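Local coordinates for protein laminin subunit ALPHA-1 (Mus musculus, PDB 2JD4) that forms the C-terminal LG4-5 domain pair of a basement membrane laminin chain, binds magnesium in the crystal and probably helps attach laminin to cell surfaces, at residues Ala19-His31 against Asp363-Ser377. The protein carries 4 engineered substitutions. Numbering follows the deposited sequence.
Sequences AGAHQFGLSQNSH and DLSRAFDLQGVFPHS
Across the contact the backbone of G25-Q28 runs close to two parts of 363-377, with the CA atoms of L26 and P375 5.1 Å apart and those of S27 and S365 4.5 Å apart. No clear direct hydrogen bond joins the two segments here; a water accepts from Q28 N and donates to S365 O, and the CA-H of S27 adds a contact to that same carbonyl. L26 supplies the main apolar touch. Although its CB starts away from 363-377, placing CG anti to the carbonyl carbon (chi1 -67°) lets CD2 swing back onto the F374-P375 backbone, 3.9 Å from F374 CB. D191, in a loop outside the two segments, also touches this leucine. The contact illustrates how two laminin G domains, each a concanavalin-like beta sandwich, can meet through loops: the turn S27-S30, leading into strand 31-35 of LG4, faces the 3-10 segment 364-366 and the turn F374-S377 of LG5. The LG5 surface is organised from within. D363 OD1 takes three bonds, from S365 N in an Asx turn, from S365 OG at 2.7 Å and from H376 NE2 at 2.8 Å; both serine donors come from above the carboxylate plane, and the histidine approaches on the syn side but also tilted out of it. The bond to H376 NE2 helps hold the imidazole with its CD2 edge toward G25 O, 3.7 Å away and near the ring plane, while S365 CB lies 3.3 Å from that same oxygen. Beyond S365, the bent side chain of Q28 lies alongside R366, its NE2 3.4 Å from R366 CG, with amide and guanidinium planes 36° apart. Within LG4, S30 OG accepts from S27 N, and S27 OG from N29 N in an ST turn.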
loop_
_atom_site.group_PDB
_atom_site.type_symbol
_atom_site.label_atom_id
_atom_site.label_comp_id
_atom_site.label_asym_id
_atom_site.label_seq_id
_atom_site.Cartn_x
_atom_site.Cartn_y
_atom_site.Cartn_z
ATOM N N ALA A 19 3.496 -11.667 -17.358
ATOM C CA ALA A 19 4.621 -11.271 -18.195
ATOM C C ALA A 19 4.425 -9.861 -18.751
ATOM O O ALA A 19 3.320 -9.481 -19.127
ATOM C CB ALA A 19 4.789 -12.263 -19.346
ATOM N N GLY A 20 5.501 -9.084 -18.791
ATOM C CA GLY A 20 5.420 -7.740 -19.337
ATOM C C GLY A 20 4.509 -6.788 -18.581
ATOM O O GLY A 20 3.800 -5.975 -19.185
ATOM N N ALA A 21 4.510 -6.899 -17.259
ATOM C CA ALA A 21 3.693 -6.017 -16.435
ATOM C C ALA A 21 4.522 -5.642 -15.219
ATOM O O ALA A 21 5.411 -6.401 -14.815
ATOM C CB ALA A 21 2.412 -6.718 -16.008
ATOM N N HIS A 22 4.237 -4.482 -14.636
ATOM C CA HIS A 22 4.985 -4.041 -13.465
ATOM C C HIS A 22 4.069 -3.623 -12.312
ATOM O O HIS A 22 3.030 -2.996 -12.527
ATOM C CB HIS A 22 5.899 -2.868 -13.852
ATOM C CG HIS A 22 6.902 -3.211 -14.914
ATOM N ND1 HIS A 22 8.148 -3.726 -14.625
ATOM C CD2 HIS A 22 6.834 -3.129 -16.263
ATOM C CE1 HIS A 22 8.804 -3.944 -15.750
ATOM N NE2 HIS A 22 8.030 -3.591 -16.760
ATOM N N GLN A 23 4.467 -3.973 -11.091
ATOM C CA GLN A 23 3.702 -3.612 -9.905
ATOM C C GLN A 23 4.381 -2.406 -9.259
ATOM O O GLN A 23 5.580 -2.439 -8.998
ATOM C CB GLN A 23 3.677 -4.762 -8.890
ATOM C CG GLN A 23 2.898 -4.437 -7.606
ATOM C CD GLN A 23 1.391 -4.539 -7.782
ATOM O OE1 GLN A 23 0.627 -4.108 -6.920
ATOM N NE2 GLN A 23 0.958 -5.123 -8.899
ATOM N N PHE A 24 3.614 -1.353 -9.005
ATOM C CA PHE A 24 4.151 -0.156 -8.372
ATOM C C PHE A 24 3.542 -0.002 -6.975
ATOM O O PHE A 24 2.768 -0.849 -6.527
ATOM C CB PHE A 24 3.851 1.083 -9.228
ATOM C CG PHE A 24 4.458 1.027 -10.602
ATOM C CD1 PHE A 24 3.771 0.428 -11.655
ATOM C CD2 PHE A 24 5.731 1.548 -10.837
ATOM C CE1 PHE A 24 4.345 0.345 -12.931
ATOM C CE2 PHE A 24 6.313 1.472 -12.101
ATOM C CZ PHE A 24 5.616 0.868 -13.152
ATOM N N GLY A 25 3.902 1.073 -6.282
ATOM C CA GLY A 25 3.365 1.290 -4.949
ATOM C C GLY A 25 4.013 0.489 -3.825
ATOM O O GLY A 25 3.556 0.563 -2.687
ATOM N N LEU A 26 5.060 -0.279 -4.119
ATOM C CA LEU A 26 5.729 -1.053 -3.068
ATOM C C LEU A 26 6.390 -0.079 -2.086
ATOM O O LEU A 26 6.476 -0.350 -0.887
ATOM C CB LEU A 26 6.764 -2.002 -3.677
ATOM C CG LEU A 26 6.148 -3.124 -4.521
ATOM C CD1 LEU A 26 7.247 -3.814 -5.296
ATOM C CD2 LEU A 26 5.404 -4.123 -3.626
ATOM N N SER A 27 6.869 1.047 -2.608
ATOM C CA SER A 27 7.445 2.100 -1.779
ATOM C C SER A 27 6.754 3.362 -2.290
ATOM O O SER A 27 6.109 3.331 -3.339
ATOM C CB SER A 27 8.959 2.216 -1.973
ATOM O OG SER A 27 9.269 3.001 -3.106
ATOM N N GLN A 28 6.867 4.465 -1.560
ATOM C CA GLN A 28 6.233 5.704 -2.000
ATOM C C GLN A 28 6.900 6.238 -3.272
ATOM O O GLN A 28 6.353 7.119 -3.945
ATOM C CB GLN A 28 6.294 6.767 -0.890
ATOM C CG GLN A 28 5.468 6.422 0.345
ATOM C CD GLN A 28 4.312 7.389 0.587
ATOM O OE1 GLN A 28 4.520 8.567 0.894
ATOM N NE2 GLN A 28 3.086 6.892 0.452
ATOM N N ASN A 29 8.067 5.701 -3.613
ATOM C CA ASN A 29 8.772 6.156 -4.815
ATOM C C ASN A 29 9.069 5.089 -5.871
ATOM O O ASN A 29 10.035 5.200 -6.627
ATOM C CB ASN A 29 10.066 6.872 -4.425
ATOM C CG ASN A 29 9.805 8.157 -3.661
ATOM O OD1 ASN A 29 9.359 9.164 -4.229
ATOM N ND2 ASN A 29 10.055 8.124 -2.365
ATOM N N SER A 30 8.240 4.056 -5.931
ATOM C CA SER A 30 8.422 3.028 -6.949
ATOM C C SER A 30 8.091 3.695 -8.284
ATOM O O SER A 30 7.069 4.366 -8.397
ATOM C CB SER A 30 7.455 1.862 -6.723
ATOM O OG SER A 30 7.613 1.303 -5.433
ATOM N N HIS A 31 8.936 3.510 -9.291
ATOM C CA HIS A 31 8.670 4.121 -10.592
ATOM C C HIS A 31 9.617 3.629 -11.681
ATOM O O HIS A 31 10.606 2.952 -11.406
ATOM C CB HIS A 31 8.832 5.645 -10.496
ATOM C CG HIS A 31 10.259 6.080 -10.367
ATOM N ND1 HIS A 31 10.986 5.917 -9.207
ATOM C CD2 HIS A 31 11.128 6.561 -11.289
ATOM C CE1 HIS A 31 12.241 6.271 -9.421
ATOM N NE2 HIS A 31 12.354 6.665 -10.677
ATOM N N ASP A 363 -0.059 3.082 6.201
ATOM C CA ASP A 363 0.286 2.734 4.831
ATOM C C ASP A 363 1.674 2.107 4.834
ATOM O O ASP A 363 2.675 2.798 4.975
ATOM C CB ASP A 363 0.273 4.000 3.967
ATOM C CG ASP A 363 0.640 3.735 2.518
ATOM O OD1 ASP A 363 0.816 2.561 2.133
ATOM O OD2 ASP A 363 0.749 4.722 1.760
ATOM N N LEU A 364 1.725 0.793 4.672
ATOM C CA LEU A 364 2.997 0.072 4.683
ATOM C C LEU A 364 3.984 0.494 3.587
ATOM O O LEU A 364 5.174 0.197 3.680
ATOM C CB LEU A 364 2.729 -1.434 4.609
ATOM C CG LEU A 364 1.941 -1.999 5.799
ATOM C CD1 LEU A 364 1.560 -3.440 5.537
ATOM C CD2 LEU A 364 2.774 -1.899 7.065
ATOM N N SER A 365 3.511 1.184 2.550
ATOM C CA SER A 365 4.428 1.619 1.499
ATOM C C SER A 365 5.350 2.733 2.011
ATOM O O SER A 365 6.339 3.083 1.362
ATOM C CB SER A 365 3.655 2.108 0.267
ATOM O OG SER A 365 2.883 3.256 0.568
ATOM N N ARG A 366 5.030 3.268 3.189
ATOM C CA ARG A 366 5.809 4.353 3.792
ATOM C C ARG A 366 6.850 3.863 4.796
ATOM O O ARG A 366 7.500 4.671 5.455
ATOM C CB ARG A 366 4.877 5.334 4.510
ATOM C CG ARG A 366 3.761 5.899 3.650
ATOM C CD ARG A 366 2.832 6.760 4.490
ATOM N NE ARG A 366 3.546 7.868 5.116
ATOM C CZ ARG A 366 3.050 8.626 6.090
ATOM N NH1 ARG A 366 1.830 8.397 6.561
ATOM N NH2 ARG A 366 3.775 9.615 6.594
ATOM N N ALA A 367 6.994 2.550 4.928
ATOM C CA ALA A 367 7.960 1.984 5.866
ATOM C C ALA A 367 9.360 2.532 5.603
ATOM O O ALA A 367 9.754 2.698 4.451
ATOM C CB ALA A 367 7.964 0.459 5.749
ATOM N N PHE A 368 10.113 2.821 6.664
ATOM C CA PHE A 368 11.469 3.336 6.497
ATOM C C PHE A 368 12.484 2.195 6.428
ATOM O O PHE A 368 13.623 2.385 6.006
ATOM C CB PHE A 368 11.815 4.331 7.625
ATOM C CG PHE A 368 11.820 3.732 9.016
ATOM C CD1 PHE A 368 12.952 3.086 9.508
ATOM C CD2 PHE A 368 10.707 3.857 9.848
ATOM C CE1 PHE A 368 12.979 2.576 10.812
ATOM C CE2 PHE A 368 10.723 3.353 11.147
ATOM C CZ PHE A 368 11.864 2.711 11.632
ATOM N N ASP A 369 12.050 1.005 6.832
ATOM C CA ASP A 369 12.877 -0.200 6.812
ATOM C C ASP A 369 11.905 -1.328 6.470
ATOM O O ASP A 369 10.943 -1.572 7.201
ATOM C CB ASP A 369 13.527 -0.441 8.178
ATOM C CG ASP A 369 14.559 -1.558 8.146
ATOM O OD1 ASP A 369 14.840 -2.093 7.051
ATOM O OD2 ASP A 369 15.097 -1.898 9.216
ATOM N N LEU A 370 12.163 -1.995 5.352
ATOM C CA LEU A 370 11.296 -3.049 4.839
ATOM C C LEU A 370 12.110 -4.259 4.384
ATOM O O LEU A 370 13.057 -4.117 3.611
ATOM C CB LEU A 370 10.512 -2.479 3.651
ATOM C CG LEU A 370 9.378 -3.236 2.962
ATOM C CD1 LEU A 370 8.111 -3.120 3.795
ATOM C CD2 LEU A 370 9.134 -2.634 1.580
ATOM N N GLN A 371 11.728 -5.444 4.853
ATOM C CA GLN A 371 12.418 -6.682 4.490
ATOM C C GLN A 371 11.408 -7.817 4.305
ATOM O O GLN A 371 10.655 -8.136 5.225
ATOM C CB GLN A 371 13.411 -7.087 5.588
ATOM C CG GLN A 371 14.370 -5.991 6.045
ATOM C CD GLN A 371 15.316 -5.534 4.951
ATOM O OE1 GLN A 371 15.914 -6.352 4.248
ATOM N NE2 GLN A 371 15.467 -4.220 4.811
ATOM N N GLY A 372 11.395 -8.431 3.125
ATOM C CA GLY A 372 10.471 -9.529 2.885
ATOM C C GLY A 372 8.997 -9.180 3.011
ATOM O O GLY A 372 8.183 -10.029 3.375
ATOM N N VAL A 373 8.654 -7.933 2.704
ATOM C CA VAL A 373 7.270 -7.459 2.771
ATOM C C VAL A 373 6.980 -6.705 1.478
ATOM O O VAL A 373 7.829 -5.958 0.995
ATOM C CB VAL A 373 7.057 -6.510 3.972
ATOM C CG1 VAL A 373 5.617 -6.003 3.994
ATOM C CG2 VAL A 373 7.392 -7.239 5.265
ATOM N N PHE A 374 5.779 -6.887 0.932
ATOM C CA PHE A 374 5.406 -6.267 -0.336
ATOM C C PHE A 374 4.073 -5.521 -0.217
ATOM O O PHE A 374 3.022 -6.023 -0.596
ATOM C CB PHE A 374 5.346 -7.364 -1.408
ATOM C CG PHE A 374 6.580 -8.243 -1.432
ATOM C CD1 PHE A 374 6.729 -9.282 -0.513
ATOM C CD2 PHE A 374 7.607 -7.998 -2.326
ATOM C CE1 PHE A 374 7.888 -10.057 -0.489
ATOM C CE2 PHE A 374 8.775 -8.766 -2.312
ATOM C CZ PHE A 374 8.913 -9.798 -1.389
ATOM N N PRO A 375 4.115 -4.287 0.305
ATOM C CA PRO A 375 2.912 -3.474 0.489
ATOM C C PRO A 375 1.956 -3.362 -0.681
ATOM O O PRO A 375 2.358 -3.032 -1.798
ATOM C CB PRO A 375 3.461 -2.113 0.938
ATOM C CG PRO A 375 4.855 -2.105 0.461
ATOM C CD PRO A 375 5.328 -3.518 0.631
ATOM N N HIS A 376 0.693 -3.672 -0.396
ATOM C CA HIS A 376 -0.402 -3.589 -1.354
ATOM C C HIS A 376 -0.448 -4.694 -2.406
ATOM O O HIS A 376 -1.377 -4.737 -3.214
ATOM C CB HIS A 376 -0.394 -2.208 -2.032
ATOM C CG HIS A 376 -0.459 -1.063 -1.063
ATOM N ND1 HIS A 376 -1.532 -0.857 -0.223
ATOM C CD2 HIS A 376 0.426 -0.075 -0.789
ATOM C CE1 HIS A 376 -1.305 0.208 0.528
ATOM N NE2 HIS A 376 -0.125 0.701 0.203
ATOM N N SER A 377 0.539 -5.586 -2.394
ATOM C CA SER A 377 0.561 -6.697 -3.339
ATOM C C SER A 377 0.391 -8.012 -2.576
ATOM O O SER A 377 1.288 -8.423 -1.843
ATOM C CB SER A 377 1.878 -6.694 -4.123
ATOM O OG SER A 377 1.898 -7.717 -5.107
HETATM O O HOH W 1 8.642 5.113 0.528
#